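Local coordinates for trwC protein (Escherichia coli, PDB 1OMH) that recognises the origin-of-transfer DNA of a conjugative plasmid and, as a relaxase, probably nicks one strand to start its transfer, at residues Phe148-Ser153 with Gln159-Ala164; Leu86-Pro91 with Ala194-Glu199; His110-Ala115 with Ala201-Lys206. All coordinates share one frame; numbering follows the deposited sequence.

All three contacts belong to the N-terminal relaxase domain of TrwC. Contact 1 is the hairpin of strands 145-152 and 158-167 in the central antiparallel sheet. Contact 2 ties the next strand of that sheet, 81-89, to helix 189-206. Contact 3 joins the same helix to helix 104-122. Contacts 1 and 2 have centres about 12 Å apart, contacts 2 and 3 about 9 Å, contacts 1 and 3 about 15 Å. Along the chain, 86-91 and 110-115 come first, then both hairpin segments, then 194-199 and 201-206. His-110 links the layers, bonding Thr-162 OG1 and Tyr-196 OH. One sheet face thus carries helices 104-122 and 189-206, and the other the histidine site.

Contact 1. Residues Phe148-Ser153 with Gln159-Ala164; sequences FRHETS and QLHTHA. With SO4 (sulfate ion), chain D; SO4 (sulfate ion), chain C; nucleotides of chain A.
The His-161 ring has CB of His-150 over one face, a CH-pi contact with the carbon 3.9 Å from the ring centroid. At the edge of the same ring lie Thr-152 O and a sulfate oxygen. These residues face each other in an antiparallel beta hairpin of the relaxase sheet. His-150, His-161 and His-163 project from one side of it and are the zinc and copper ligands seen for this protein. No metal is bound here. A sulfate, probably from the crystallisation liquor, takes bonds from two of them through one oxygen, O3 of the chain C ion. His-163 NE2 reaches it at 2.7 Å and His-161 NE2 at 3.0 Å. The rings of His-150 and His-163 meet rim to rim, CD2 against CD2, with planes at 63°. His-150 NE2 bonds the carbonyl of Tyr-18, and Asp-85 holds His-163 ND1.

CG of His-161 sits between its backbone N and carbonyl carbon (chi1 60°), which brings ND1 back to Gln-159 O at 2.6 Å. Gln-159 O lies in the ring plane, so this bond helps fix the ring's rotation, with NE2 on the sulfate side.

The second sulfate, chain D, lies at the edge of the His-150 ring. His-150 ND1, the backbone N of Glu-151 and the backbone N of Thr-152 all donate to it.

On the opposite sheet face, Arg-149 CG packs on Leu-160 CD1 and Thr-162 OG1. Arg-149 ends in a salt bridge with Asp-111, and Thr-162 OG1 pairs with His-110. The strands are closed by paired backbone bonds at Phe-148 with His-163 and at His-150 with His-161. At the DNA end, Gln-159 NE2 donates to O2 of thymidine DT23 of chain A at 2.8 Å.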
# COMPACT_ATOMS: atom_id res chain seq x y z
N PHE B 148 -2.09 -3.84 -6.56
CA PHE B 148 -2.37 -5.23 -6.20
C PHE B 148 -3.06 -5.32 -4.84
O PHE B 148 -2.45 -5.04 -3.81
CB PHE B 148 -1.07 -6.02 -6.21
CG PHE B 148 -0.27 -5.85 -7.48
CD1 PHE B 148 0.74 -4.90 -7.56
CD2 PHE B 148 -0.56 -6.61 -8.61
CE1 PHE B 148 1.47 -4.73 -8.74
CE2 PHE B 148 0.15 -6.44 -9.79
CZ PHE B 148 1.17 -5.50 -9.86
N ARG B 149 -4.33 -5.73 -4.85
CA ARG B 149 -5.14 -5.87 -3.65
C ARG B 149 -4.96 -7.25 -3.01
O ARG B 149 -5.04 -8.27 -3.69
CB ARG B 149 -6.62 -5.67 -4.02
CG ARG B 149 -7.59 -5.56 -2.83
CD ARG B 149 -9.03 -5.47 -3.33
NE ARG B 149 -9.40 -6.68 -4.06
CZ ARG B 149 -10.13 -6.69 -5.17
NH1 ARG B 149 -10.41 -7.84 -5.76
NH2 ARG B 149 -10.56 -5.55 -5.70
N HIS B 150 -4.70 -7.25 -1.70
CA HIS B 150 -4.51 -8.48 -0.94
C HIS B 150 -5.43 -8.49 0.26
O HIS B 150 -5.89 -7.43 0.69
CB HIS B 150 -3.04 -8.62 -0.54
CG HIS B 150 -2.15 -8.96 -1.69
ND1 HIS B 150 -2.18 -10.19 -2.31
CD2 HIS B 150 -1.31 -8.19 -2.42
CE1 HIS B 150 -1.40 -10.17 -3.37
NE2 HIS B 150 -0.86 -8.97 -3.46
N GLU B 151 -5.69 -9.66 0.82
CA GLU B 151 -6.63 -9.76 1.92
C GLU B 151 -6.16 -10.39 3.23
O GLU B 151 -6.92 -10.41 4.20
CB GLU B 151 -7.89 -10.48 1.42
CG GLU B 151 -8.30 -10.03 0.01
CD GLU B 151 -9.56 -10.72 -0.51
OE1 GLU B 151 -9.80 -11.89 -0.15
OE2 GLU B 151 -10.29 -10.09 -1.29
N THR B 152 -4.93 -10.88 3.28
CA THR B 152 -4.46 -11.50 4.51
C THR B 152 -3.13 -10.95 5.02
O THR B 152 -2.29 -10.49 4.24
CB THR B 152 -4.32 -13.04 4.37
OG1 THR B 152 -3.21 -13.35 3.52
CG2 THR B 152 -5.60 -13.64 3.78
N SER B 153 -2.95 -11.02 6.33
CA SER B 153 -1.73 -10.55 6.96
C SER B 153 -0.75 -11.72 6.99
O SER B 153 -1.12 -12.85 6.63
CB SER B 153 -2.01 -10.07 8.39
OG SER B 153 -2.12 -11.18 9.28
N GLN B 159 -6.93 -8.85 6.44
CA GLN B 159 -6.12 -7.64 6.35
C GLN B 159 -6.19 -7.09 4.93
O GLN B 159 -5.38 -7.42 4.07
CB GLN B 159 -4.67 -7.98 6.73
CG GLN B 159 -3.68 -6.82 6.75
CD GLN B 159 -4.05 -5.73 7.74
OE1 GLN B 159 -4.82 -5.94 8.68
NE2 GLN B 159 -3.48 -4.55 7.53
N LEU B 160 -7.18 -6.24 4.70
CA LEU B 160 -7.39 -5.64 3.39
C LEU B 160 -6.36 -4.55 3.11
O LEU B 160 -6.34 -3.52 3.78
CB LEU B 160 -8.81 -5.05 3.31
CG LEU B 160 -9.28 -4.39 2.02
CD1 LEU B 160 -9.23 -5.38 0.86
CD2 LEU B 160 -10.71 -3.88 2.22
N HIS B 161 -5.50 -4.79 2.13
CA HIS B 161 -4.48 -3.82 1.78
C HIS B 161 -4.10 -3.94 0.32
O HIS B 161 -4.24 -5.00 -0.29
CB HIS B 161 -3.23 -3.99 2.66
CG HIS B 161 -2.58 -5.33 2.54
ND1 HIS B 161 -3.15 -6.49 3.03
CD2 HIS B 161 -1.38 -5.70 2.03
CE1 HIS B 161 -2.33 -7.50 2.82
NE2 HIS B 161 -1.25 -7.05 2.21
N THR B 162 -3.62 -2.83 -0.24
CA THR B 162 -3.22 -2.81 -1.63
C THR B 162 -1.83 -2.27 -1.78
O THR B 162 -1.48 -1.24 -1.18
CB THR B 162 -4.16 -1.93 -2.49
OG1 THR B 162 -5.48 -2.48 -2.50
CG2 THR B 162 -3.65 -1.86 -3.94
N HIS B 163 -1.02 -2.97 -2.57
CA HIS B 163 0.34 -2.55 -2.85
C HIS B 163 0.27 -1.80 -4.17
O HIS B 163 0.10 -2.41 -5.22
CB HIS B 163 1.25 -3.77 -3.04
CG HIS B 163 1.63 -4.45 -1.76
ND1 HIS B 163 2.53 -3.90 -0.86
CD2 HIS B 163 1.25 -5.63 -1.23
CE1 HIS B 163 2.68 -4.72 0.16
NE2 HIS B 163 1.91 -5.78 -0.03
N ALA B 164 0.36 -0.47 -4.10
CA ALA B 164 0.34 0.36 -5.30
C ALA B 164 1.78 0.58 -5.71
O ALA B 164 2.48 1.42 -5.15
CB ALA B 164 -0.33 1.71 -4.99
S SO4 D . -3.56 -12.59 0.21
O1 SO4 D . -2.59 -12.68 -0.90
O2 SO4 D . -3.83 -13.94 0.74
O3 SO4 D . -4.82 -12.01 -0.27
O4 SO4 D . -3.00 -11.73 1.27
S SO4 C . 2.10 -8.84 2.28
O1 SO4 C . 1.66 -9.62 1.11
O2 SO4 C . 1.46 -9.36 3.51
O3 SO4 C . 1.72 -7.42 2.10
O4 SO4 C . 3.57 -8.95 2.41
P DT A 23 -4.48 -0.51 15.36
OP1 DT A 23 -5.95 -0.45 15.25
OP2 DT A 23 -3.84 -0.59 16.69
O5' DT A 23 -3.93 -1.70 14.43
C5' DT A 23 -4.41 -3.06 14.56
C4' DT A 23 -4.54 -3.69 13.18
O4' DT A 23 -5.27 -2.77 12.36
C3' DT A 23 -3.26 -4.06 12.41
O3' DT A 23 -3.46 -5.45 12.11
C2' DT A 23 -3.58 -3.68 10.98
C1' DT A 23 -4.79 -2.77 11.05
N1 DT A 23 -4.74 -1.37 10.57
C2 DT A 23 -4.30 -1.10 9.30
O2 DT A 23 -3.78 -1.95 8.59
N3 DT A 23 -4.48 0.19 8.90
C4 DT A 23 -5.04 1.23 9.63
O4 DT A 23 -5.18 2.34 9.11
C5 DT A 23 -5.42 0.89 10.99
C7 DT A 23 -6.00 1.94 11.88
C6 DT A 23 -5.23 -0.37 11.39
P DC A 24 -2.27 -6.53 12.14
OP1 DC A 24 -2.82 -7.62 11.29
OP2 DC A 24 -1.92 -6.80 13.56
O5' DC A 24 -1.01 -5.87 11.41
C5' DC A 24 -0.87 -5.82 9.98
C4' DC A 24 0.37 -5.01 9.65
O4' DC A 24 0.32 -3.80 10.43
C3' DC A 24 1.69 -5.70 10.01
O3' DC A 24 2.31 -5.90 8.72
C2' DC A 24 2.56 -4.56 10.50
C1' DC A 24 1.61 -3.43 10.84
N1 DC A 24 1.56 -2.89 12.21
C2 DC A 24 2.60 -2.04 12.61
O2 DC A 24 3.55 -1.87 11.85
N3 DC A 24 2.52 -1.43 13.81
C4 DC A 24 1.47 -1.65 14.60
N4 DC A 24 1.42 -1.00 15.77
C5 DC A 24 0.42 -2.55 14.24
C6 DC A 24 0.52 -3.15 13.04

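Contact 2. Residues Leu86-Pro91 with Ala194-Glu199; sequences LTFSAP and AVYNAE. With nucleotides of chain A.
Phe-88 and Tyr-196 run past each other in opposite directions, with their rings oblique at 53° and centroids 5.5 Å apart. The contact packs helix 189-206 against strand 81-89 of the central antiparallel sheet in the relaxase domain. Phe-88 points from the strand toward the helix, and Tyr-196 points back toward the strand. CD2 of Phe-88 touches CD1 of Tyr-196 at 3.6 Å. The same CD2 atom also lies close to CG and CB of the tyrosine. Tyr-196 CB sits at the edge of the Phe-88 ring, in its plane. In return, CB of Phe-88 lies over one face of the tyrosine ring, offset toward the rim.

The tyrosine leaves the helix with CG opposite its backbone N (chi1 164°). This carries the hydroxyl along the strand to Ala-90, just beyond its end. There OH meets both CA and CB of Ala-90 at 3.4 Å. The polar partner of this buried hydroxyl is His-110 ND1 on helix 104-122, while Ala-113 and Thr-117 of that helix also touch the tyrosine. With an alanine here, His-110 ND1 would probably lose its hydroxyl mate and a gap would open beside Phe-88 and Ala-90.

Pro-91 follows as the N-cap residue of the next helix, and its CA packs near C5 of thymidine DT23 of chain A. Ser-89 and Ala-90, which touch Tyr-196, also contact this nucleotide. CE2 of Tyr-196 rests 3.7 Å from Ser-89 O. The same carbonyl accepts a weak hydrogen bond from N3 of DT23 of chain A, with N3 and Ser-89 O 3.1 Å apart.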
# COMPACT_ATOMS: atom_id res chain seq x y z
N LEU B 86 3.42 2.05 -2.52
CA LEU B 86 2.58 2.74 -1.56
C LEU B 86 1.59 1.67 -1.08
O LEU B 86 0.75 1.20 -1.85
CB LEU B 86 1.84 3.92 -2.21
CG LEU B 86 2.64 5.12 -2.73
CD1 LEU B 86 1.69 6.25 -3.10
CD2 LEU B 86 3.61 5.61 -1.68
N THR B 87 1.72 1.27 0.17
CA THR B 87 0.87 0.24 0.75
C THR B 87 -0.26 0.85 1.58
O THR B 87 -0.01 1.42 2.64
CB THR B 87 1.68 -0.71 1.64
OG1 THR B 87 2.69 -1.35 0.84
CG2 THR B 87 0.78 -1.76 2.27
N PHE B 88 -1.48 0.72 1.07
CA PHE B 88 -2.68 1.22 1.72
C PHE B 88 -3.34 0.09 2.51
O PHE B 88 -3.71 -0.93 1.93
CB PHE B 88 -3.71 1.71 0.68
CG PHE B 88 -3.24 2.86 -0.16
CD1 PHE B 88 -2.41 2.64 -1.26
CD2 PHE B 88 -3.63 4.16 0.14
CE1 PHE B 88 -1.98 3.71 -2.05
CE2 PHE B 88 -3.21 5.23 -0.65
CZ PHE B 88 -2.38 5.01 -1.74
N SER B 89 -3.51 0.28 3.81
CA SER B 89 -4.13 -0.74 4.65
C SER B 89 -5.34 -0.17 5.38
O SER B 89 -5.28 0.90 5.97
CB SER B 89 -3.12 -1.26 5.66
OG SER B 89 -1.99 -1.79 4.98
N ALA B 90 -6.45 -0.89 5.33
CA ALA B 90 -7.67 -0.47 5.98
C ALA B 90 -7.65 -0.79 7.47
O ALA B 90 -6.87 -1.63 7.93
CB ALA B 90 -8.86 -1.16 5.34
N PRO B 91 -8.49 -0.08 8.26
CA PRO B 91 -8.57 -0.32 9.70
C PRO B 91 -8.99 -1.78 9.84
O PRO B 91 -9.63 -2.32 8.94
CB PRO B 91 -9.67 0.64 10.14
CG PRO B 91 -9.49 1.80 9.19
CD PRO B 91 -9.27 1.11 7.87
N ALA B 194 -3.92 10.47 4.83
CA ALA B 194 -5.09 11.17 5.35
C ALA B 194 -6.17 11.24 4.28
O ALA B 194 -7.36 11.19 4.58
CB ALA B 194 -4.70 12.58 5.81
N VAL B 195 -5.74 11.34 3.02
CA VAL B 195 -6.67 11.37 1.90
C VAL B 195 -7.35 10.00 1.75
O VAL B 195 -8.56 9.91 1.48
CB VAL B 195 -5.96 11.70 0.58
CG1 VAL B 195 -6.94 11.65 -0.58
CG2 VAL B 195 -5.31 13.09 0.67
N TYR B 196 -6.58 8.93 1.91
CA TYR B 196 -7.13 7.57 1.81
C TYR B 196 -8.15 7.40 2.93
O TYR B 196 -9.26 6.91 2.72
CB TYR B 196 -6.02 6.53 1.96
CG TYR B 196 -6.52 5.12 2.25
CD1 TYR B 196 -7.04 4.31 1.23
CD2 TYR B 196 -6.50 4.62 3.54
CE1 TYR B 196 -7.52 3.02 1.51
CE2 TYR B 196 -6.98 3.34 3.83
CZ TYR B 196 -7.49 2.55 2.82
OH TYR B 196 -7.97 1.30 3.13
N ASN B 197 -7.76 7.82 4.12
CA ASN B 197 -8.61 7.73 5.30
C ASN B 197 -9.95 8.44 5.07
O ASN B 197 -11.02 7.89 5.34
CB ASN B 197 -7.90 8.36 6.50
CG ASN B 197 -8.28 7.72 7.82
OD1 ASN B 197 -8.28 8.37 8.86
ND2 ASN B 197 -8.60 6.43 7.78
N ALA B 198 -9.88 9.68 4.58
CA ALA B 198 -11.07 10.48 4.32
C ALA B 198 -12.00 9.84 3.29
O ALA B 198 -13.20 9.70 3.53
CB ALA B 198 -10.67 11.88 3.83
N GLU B 199 -11.45 9.46 2.14
CA GLU B 199 -12.23 8.83 1.08
C GLU B 199 -12.86 7.53 1.54
O GLU B 199 -14.03 7.26 1.23
CB GLU B 199 -11.35 8.55 -0.14
CG GLU B 199 -10.79 9.80 -0.81
CD GLU B 199 -11.85 10.59 -1.54
OE1 GLU B 199 -11.54 11.70 -2.01
OE2 GLU B 199 -13.00 10.10 -1.65
P DT A 23 -4.48 -0.51 15.36
OP1 DT A 23 -5.95 -0.45 15.25
OP2 DT A 23 -3.84 -0.59 16.69
O5' DT A 23 -3.93 -1.70 14.43
C5' DT A 23 -4.41 -3.06 14.56
C4' DT A 23 -4.54 -3.69 13.18
O4' DT A 23 -5.27 -2.77 12.36
C3' DT A 23 -3.26 -4.06 12.41
O3' DT A 23 -3.46 -5.45 12.11
C2' DT A 23 -3.58 -3.68 10.98
C1' DT A 23 -4.79 -2.77 11.05
N1 DT A 23 -4.74 -1.37 10.57
C2 DT A 23 -4.30 -1.10 9.30
O2 DT A 23 -3.78 -1.95 8.59
N3 DT A 23 -4.48 0.19 8.90
C4 DT A 23 -5.04 1.23 9.63
O4 DT A 23 -5.18 2.34 9.11
C5 DT A 23 -5.42 0.89 10.99
C7 DT A 23 -6.00 1.94 11.88
C6 DT A 23 -5.23 -0.37 11.39

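Contact 3. Residues His110-Ala115 with Ala201-Lys206; sequences HDRAVA and AHELQK
Arg-112 and Glu-203 form the salt bridge of this contact, NH1 to OE1 at 3.0 Å. The hydrogen bond within it is fairly straight, with an angle of 154° at the hydrogen. OE1 lies at the edge of the guanidinium, close to its plane. Seen from the acid, NH1 comes on the syn side but 32° out of the carboxylate plane. The two flat groups stand at right angles, so the pair is joined through one nitrogen and one oxygen.

A second ionic pair lies within helix 189-206. NZ of Lys-206 binds the other oxygen, Glu-203 OE2, at 3.2 Å, also from the syn side. OE2 has a further salt bridge to Arg-116 of helix 104-122. Three cationic side chains therefore share one carboxylate, which would be expected to favour its charged form.

This salt-bridge network spans two helices of the relaxase domain, 104-122 and 189-206. It lies near the end of the second helix, away from the metal-binding histidines.

Arg-112 NH1 and Lys-206 NZ are 4.4 Å apart, each bonded to a different oxygen of the Glu-203 carboxylate.

Beyond the ionic pair, there is van der Waals contact: CD of the extended Arg-112 chain lies 3.6 Å from Glu-203 OE1. Glu-203 is bent at chi2 (-59°), which turns its carboxylate across the arginine chain. Outside the segments, Glu-203 packs on Ala-109 and Leu-204 on Ile-106. Ala-113 continues the helix interface against Tyr-196, Glu-199 and Leu-200.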
# COMPACT_ATOMS: atom_id res chain seq x y z
N HIS B 110 -12.72 0.45 -0.50
CA HIS B 110 -11.27 0.49 -0.33
C HIS B 110 -10.60 0.80 -1.67
O HIS B 110 -9.75 1.69 -1.75
CB HIS B 110 -10.77 -0.86 0.20
CG HIS B 110 -9.29 -1.06 0.09
ND1 HIS B 110 -8.39 -0.52 0.99
CD2 HIS B 110 -8.55 -1.71 -0.84
CE1 HIS B 110 -7.16 -0.84 0.62
NE2 HIS B 110 -7.23 -1.56 -0.49
N ASP B 111 -10.97 0.06 -2.71
CA ASP B 111 -10.40 0.28 -4.03
C ASP B 111 -10.56 1.72 -4.50
O ASP B 111 -9.64 2.30 -5.07
CB ASP B 111 -11.03 -0.67 -5.06
CG ASP B 111 -10.68 -2.12 -4.82
OD1 ASP B 111 -9.76 -2.40 -4.02
OD2 ASP B 111 -11.33 -3.00 -5.43
N ARG B 112 -11.73 2.30 -4.27
CA ARG B 112 -11.98 3.68 -4.67
C ARG B 112 -11.09 4.65 -3.89
O ARG B 112 -10.49 5.54 -4.48
CB ARG B 112 -13.45 4.05 -4.46
CG ARG B 112 -14.41 3.40 -5.44
CD ARG B 112 -15.85 3.69 -5.05
NE ARG B 112 -16.81 3.20 -6.04
CZ ARG B 112 -18.12 3.17 -5.85
NH1 ARG B 112 -18.64 3.60 -4.71
NH2 ARG B 112 -18.92 2.71 -6.81
N ALA B 113 -11.02 4.46 -2.58
CA ALA B 113 -10.19 5.34 -1.76
C ALA B 113 -8.74 5.28 -2.23
O ALA B 113 -8.05 6.30 -2.26
CB ALA B 113 -10.29 4.95 -0.29
N VAL B 114 -8.29 4.09 -2.62
CA VAL B 114 -6.93 3.91 -3.12
C VAL B 114 -6.76 4.64 -4.46
O VAL B 114 -5.79 5.36 -4.66
CB VAL B 114 -6.59 2.41 -3.34
CG1 VAL B 114 -5.26 2.28 -4.06
CG2 VAL B 114 -6.51 1.69 -1.99
N ALA B 115 -7.72 4.46 -5.37
CA ALA B 115 -7.65 5.10 -6.68
C ALA B 115 -7.64 6.63 -6.58
O ALA B 115 -6.87 7.30 -7.27
CB ALA B 115 -8.82 4.64 -7.55
N ALA B 201 -13.62 6.56 4.66
CA ALA B 201 -14.66 6.89 5.62
C ALA B 201 -15.91 7.38 4.90
O ALA B 201 -17.03 6.99 5.24
CB ALA B 201 -14.16 7.96 6.58
N HIS B 202 -15.72 8.22 3.88
CA HIS B 202 -16.84 8.75 3.12
C HIS B 202 -17.59 7.61 2.43
O HIS B 202 -18.82 7.53 2.49
CB HIS B 202 -16.34 9.74 2.07
CG HIS B 202 -17.43 10.33 1.23
ND1 HIS B 202 -18.44 11.12 1.75
CD2 HIS B 202 -17.68 10.25 -0.10
CE1 HIS B 202 -19.25 11.49 0.78
NE2 HIS B 202 -18.81 10.98 -0.35
N GLU B 203 -16.84 6.71 1.79
CA GLU B 203 -17.43 5.58 1.10
C GLU B 203 -18.15 4.64 2.06
O GLU B 203 -19.21 4.09 1.73
CB GLU B 203 -16.36 4.80 0.34
CG GLU B 203 -15.80 5.54 -0.85
CD GLU B 203 -16.87 5.87 -1.87
OE1 GLU B 203 -17.66 4.97 -2.22
OE2 GLU B 203 -16.92 7.04 -2.31
N LEU B 204 -17.57 4.43 3.24
CA LEU B 204 -18.15 3.56 4.25
C LEU B 204 -19.44 4.13 4.80
O LEU B 204 -20.40 3.40 5.06
CB LEU B 204 -17.16 3.33 5.39
CG LEU B 204 -15.93 2.50 5.01
CD1 LEU B 204 -14.96 2.43 6.17
CD2 LEU B 204 -16.38 1.10 4.60
N GLN B 205 -19.46 5.44 5.00
CA GLN B 205 -20.66 6.08 5.51
C GLN B 205 -21.80 5.98 4.50
O GLN B 205 -22.96 5.90 4.88
CB GLN B 205 -20.36 7.53 5.88
CG GLN B 205 -19.65 7.61 7.21
CD GLN B 205 -19.14 8.99 7.53
OE1 GLN B 205 -18.81 9.28 8.69
NE2 GLN B 205 -19.06 9.85 6.52
N LYS B 206 -21.45 5.96 3.21
CA LYS B 206 -22.47 5.84 2.17
C LYS B 206 -23.12 4.47 2.24
O LYS B 206 -24.23 4.28 1.74
CB LYS B 206 -21.84 6.03 0.78
CG LYS B 206 -22.07 7.39 0.18
CD LYS B 206 -21.77 7.40 -1.32
CE LYS B 206 -20.29 7.21 -1.61
NZ LYS B 206 -20.00 7.39 -3.06